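Local coordinates for protein Cg3027-pa (Drosophila melanogaster, PDB 2VHH) that probably hydrolyses N-carbamoyl-beta-alanine and its 2-methyl analogue, giving the corresponding beta-amino acids, ammonia and carbon dioxide, in the last step of pyrimidine breakdown, at residues I167-M172 and L192-K197. Sequence-based numbering, arbitrary orientation.
Sequences ILERDM and LGKHRK
K194 and R196 reach from strand 191-196 to E169 and D171 on strand 162-171, forming a buried salt-bridge network within one sheet of the carbon-nitrogen hydrolase fold. Strand 177-185 lies between the two in the sheet, antiparallel to each, and the two strands flanking it no longer run alongside one another here: their local axes stand 103° apart and come no closer than 9.8 Å. Long side chains therefore bridge the gap, passing over T181 of the middle strand. Strand 191-196 opens with a classic beta bulge, L192 and G193 together opposite V184, before K194. K194 sets out with CG between its backbone N and carbonyl carbon and then runs extended, crossing the E169 side chain at about a right angle. Its NZ lies 2.7 Å from OE2 of E169, on the syn lone pair of that oxygen. Past H195, which turns away, R196 is extended from CG to NE and grips E169 side-on: NE donates to OE1 at 3.1 Å, and NH2 to OE2 at 3.3 Å. The guanidinium and the E169 carboxylate are nevertheless tilted 48° from each other. E169 OE2 thus accepts from both basic residues, while OE1 also bonds to T181 OG1; these partners would tend to stabilise a charged carboxylate. N216 takes R196 NH1, and W179 adds a cation-pi contact. D171 OD2, which also bonds to H174 ND1, receives R196 NH2 at 2.7 Å, the oxygen lying near the guanidinium plane but the nitrogen standing 51° out of the D171 carboxylate plane. The strand then runs into K197, whose position is consistent with the lysine of the Glu-Lys-Cys active site of this family, its NZ forming a salt bridge with E120 OE2.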
ATOM      1  N   ILE C 167     -36.521  13.599 -18.763  1.00 29.97           N
ATOM      2  CA  ILE C 167     -37.014  13.033 -20.021  1.00 30.52           C
ATOM      3  C   ILE C 167     -36.237  11.789 -20.447  1.00 30.84           C
ATOM      4  O   ILE C 167     -35.121  11.557 -19.984  1.00 31.10           O
ATOM      5  CB  ILE C 167     -36.898  14.045 -21.209  1.00 30.62           C
ATOM      6  CG1 ILE C 167     -35.454  14.532 -21.369  1.00 30.41           C
ATOM      7  CG2 ILE C 167     -37.876  15.206 -21.064  1.00 30.79           C
ATOM      8  CD1 ILE C 167     -34.995  14.565 -22.804  1.00 30.12           C
ATOM      9  N   LEU C 168     -36.836  11.004 -21.341  1.00 31.20           N
ATOM     10  CA  LEU C 168     -36.111   9.998 -22.115  1.00 31.61           C
ATOM     11  C   LEU C 168     -35.239  10.689 -23.140  1.00 31.76           C
ATOM     12  O   LEU C 168     -35.744  11.381 -24.024  1.00 31.88           O
ATOM     13  CB  LEU C 168     -37.069   9.080 -22.877  1.00 31.71           C
ATOM     14  CG  LEU C 168     -37.308   7.627 -22.464  1.00 32.57           C
ATOM     15  CD1 LEU C 168     -37.493   6.835 -23.745  1.00 32.48           C
ATOM     16  CD2 LEU C 168     -36.179   7.029 -21.612  1.00 32.07           C
ATOM     17  N   GLU C 169     -33.936  10.501 -23.040  1.00 32.01           N
ATOM     18  CA  GLU C 169     -33.036  11.097 -24.011  1.00 32.52           C
ATOM     19  C   GLU C 169     -32.671  10.091 -25.088  1.00 32.88           C
ATOM     20  O   GLU C 169     -32.500   8.907 -24.807  1.00 32.87           O
ATOM     21  CB  GLU C 169     -31.774  11.604 -23.325  1.00 32.40           C
ATOM     22  CG  GLU C 169     -30.808  12.306 -24.237  1.00 32.40           C
ATOM     23  CD  GLU C 169     -29.453  12.489 -23.596  1.00 33.27           C
ATOM     24  OE1 GLU C 169     -29.298  12.088 -22.416  1.00 33.91           O
ATOM     25  OE2 GLU C 169     -28.547  13.032 -24.269  1.00 32.76           O
ATOM     26  N   ARG C 170     -32.581  10.569 -26.323  1.00 33.44           N
ATOM     27  CA  ARG C 170     -31.935   9.817 -27.395  1.00 33.87           C
ATOM     28  C   ARG C 170     -30.648  10.526 -27.782  1.00 34.42           C
ATOM     29  O   ARG C 170     -30.660  11.703 -28.146  1.00 34.52           O
ATOM     30  CB  ARG C 170     -32.833   9.643 -28.618  1.00 33.53           C
ATOM     31  CG  ARG C 170     -32.257   8.662 -29.621  1.00 33.21           C
ATOM     32  CD  ARG C 170     -33.135   8.477 -30.846  1.00 33.04           C
ATOM     33  NE  ARG C 170     -34.381   7.730 -30.610  1.00 32.47           N
ATOM     34  CZ  ARG C 170     -34.484   6.402 -30.505  1.00 32.17           C
ATOM     35  NH1 ARG C 170     -33.415   5.619 -30.571  1.00 31.86           N
ATOM     36  NH2 ARG C 170     -35.671   5.850 -30.314  1.00 32.40           N
ATOM     37  N   ASP C 171     -29.540   9.799 -27.679  1.00 35.16           N
ATOM     38  CA  ASP C 171     -28.213  10.338 -27.957  1.00 35.86           C
ATOM     39  C   ASP C 171     -27.825  10.091 -29.412  1.00 36.53           C
ATOM     40  O   ASP C 171     -27.439   8.978 -29.772  1.00 36.62           O
ATOM     41  CB  ASP C 171     -27.187   9.695 -27.032  1.00 35.56           C
ATOM     42  CG  ASP C 171     -25.879  10.450 -26.991  1.00 35.92           C
ATOM     43  OD1 ASP C 171     -25.599  11.249 -27.919  1.00 35.90           O
ATOM     44  OD2 ASP C 171     -25.124  10.243 -26.014  1.00 35.78           O
ATOM     45  N   MET C 172     -27.917  11.137 -30.240  1.00 37.30           N
ATOM     46  CA  MET C 172     -27.695  11.013 -31.692  1.00 37.83           C
ATOM     47  C   MET C 172     -26.228  10.777 -32.058  1.00 38.09           C
ATOM     48  O   MET C 172     -25.929  10.140 -33.067  1.00 38.20           O
ATOM     49  CB  MET C 172     -28.212  12.240 -32.460  1.00 37.68           C
ATOM     50  CG  MET C 172     -29.706  12.538 -32.341  1.00 38.12           C
ATOM     51  SD  MET C 172     -30.867  11.228 -32.791  1.00 38.89           S
ATOM     52  CE  MET C 172     -30.311  10.756 -34.434  1.00 39.41           C
ATOM     53  N   LEU C 192     -28.017  24.407 -19.702  1.00 28.93           N
ATOM     54  CA  LEU C 192     -26.862  24.327 -18.802  1.00 28.47           C
ATOM     55  C   LEU C 192     -26.105  23.023 -18.910  1.00 27.84           C
ATOM     56  O   LEU C 192     -24.877  23.015 -18.846  1.00 28.09           O
ATOM     57  CB  LEU C 192     -27.257  24.532 -17.339  1.00 28.61           C
ATOM     58  CG  LEU C 192     -27.187  25.950 -16.788  1.00 29.36           C
ATOM     59  CD1 LEU C 192     -27.258  25.915 -15.266  1.00 29.33           C
ATOM     60  CD2 LEU C 192     -25.914  26.659 -17.266  1.00 30.56           C
ATOM     61  N   GLY C 193     -26.839  21.923 -19.044  1.00 26.87           N
ATOM     62  CA  GLY C 193     -26.232  20.614 -19.062  1.00 25.90           C
ATOM     63  C   GLY C 193     -27.228  19.543 -18.713  1.00 25.34           C
ATOM     64  O   GLY C 193     -28.419  19.814 -18.585  1.00 25.43           O
ATOM     65  N   LYS C 194     -26.738  18.320 -18.551  1.00 24.60           N
ATOM     66  CA  LYS C 194     -27.612  17.202 -18.272  1.00 23.91           C
ATOM     67  C   LYS C 194     -26.975  16.196 -17.312  1.00 23.71           C
ATOM     68  O   LYS C 194     -25.747  16.107 -17.186  1.00 23.44           O
ATOM     69  CB  LYS C 194     -28.000  16.524 -19.581  1.00 23.78           C
ATOM     70  CG  LYS C 194     -26.913  15.626 -20.148  1.00 23.58           C
ATOM     71  CD  LYS C 194     -27.198  15.234 -21.576  1.00 23.97           C
ATOM     72  CE  LYS C 194     -25.971  14.603 -22.196  1.00 23.81           C
ATOM     73  NZ  LYS C 194     -26.202  14.135 -23.587  1.00 24.25           N
ATOM     74  N   HIS C 195     -27.826  15.431 -16.648  1.00 23.32           N
ATOM     75  CA  HIS C 195     -27.378  14.337 -15.825  1.00 23.01           C
ATOM     76  C   HIS C 195     -28.165  13.089 -16.178  1.00 23.07           C
ATOM     77  O   HIS C 195     -29.375  13.147 -16.334  1.00 23.20           O
ATOM     78  CB  HIS C 195     -27.564  14.697 -14.361  1.00 22.72           C
ATOM     79  CG  HIS C 195     -27.312  13.561 -13.429  1.00 22.52           C
ATOM     80  ND1 HIS C 195     -26.124  12.864 -13.413  1.00 22.07           N
ATOM     81  CD2 HIS C 195     -28.097  12.990 -12.489  1.00 22.03           C
ATOM     82  CE1 HIS C 195     -26.184  11.919 -12.495  1.00 21.41           C
ATOM     83  NE2 HIS C 195     -27.372  11.972 -11.921  1.00 21.70           N
ATOM     84  N   ARG C 196     -27.480  11.961 -16.308  1.00 23.12           N
ATOM     85  CA  ARG C 196     -28.151  10.705 -16.594  1.00 23.24           C
ATOM     86  C   ARG C 196     -28.228   9.820 -15.367  1.00 23.37           C
ATOM     87  O   ARG C 196     -27.288   9.759 -14.574  1.00 23.63           O
ATOM     88  CB  ARG C 196     -27.454   9.970 -17.720  1.00 23.24           C
ATOM     89  CG  ARG C 196     -27.590  10.646 -19.048  1.00 23.63           C
ATOM     90  CD  ARG C 196     -26.562  10.116 -19.989  1.00 24.57           C
ATOM     91  NE  ARG C 196     -26.785  10.577 -21.351  1.00 25.20           N
ATOM     92  CZ  ARG C 196     -25.974  10.314 -22.366  1.00 24.99           C
ATOM     93  NH1 ARG C 196     -24.869   9.606 -22.170  1.00 24.29           N
ATOM     94  NH2 ARG C 196     -26.269  10.772 -23.574  1.00 25.50           N
ATOM     95  N   LYS C 197     -29.359   9.130 -15.240  1.00 23.54           N
ATOM     96  CA  LYS C 197     -29.665   8.246 -14.112  1.00 23.60           C
ATOM     97  C   LYS C 197     -28.508   7.326 -13.770  1.00 23.58           C
ATOM     98  O   LYS C 197     -28.030   6.590 -14.624  1.00 23.64           O
ATOM     99  CB  LYS C 197     -30.907   7.428 -14.441  1.00 23.50           C
ATOM    100  CG  LYS C 197     -31.675   6.938 -13.256  1.00 23.77           C
ATOM    101  CD  LYS C 197     -32.951   6.270 -13.715  1.00 25.12           C
ATOM    102  CE  LYS C 197     -33.671   5.597 -12.561  1.00 26.38           C
ATOM    103  NZ  LYS C 197     -35.115   5.309 -12.868  1.00 27.11           N
TER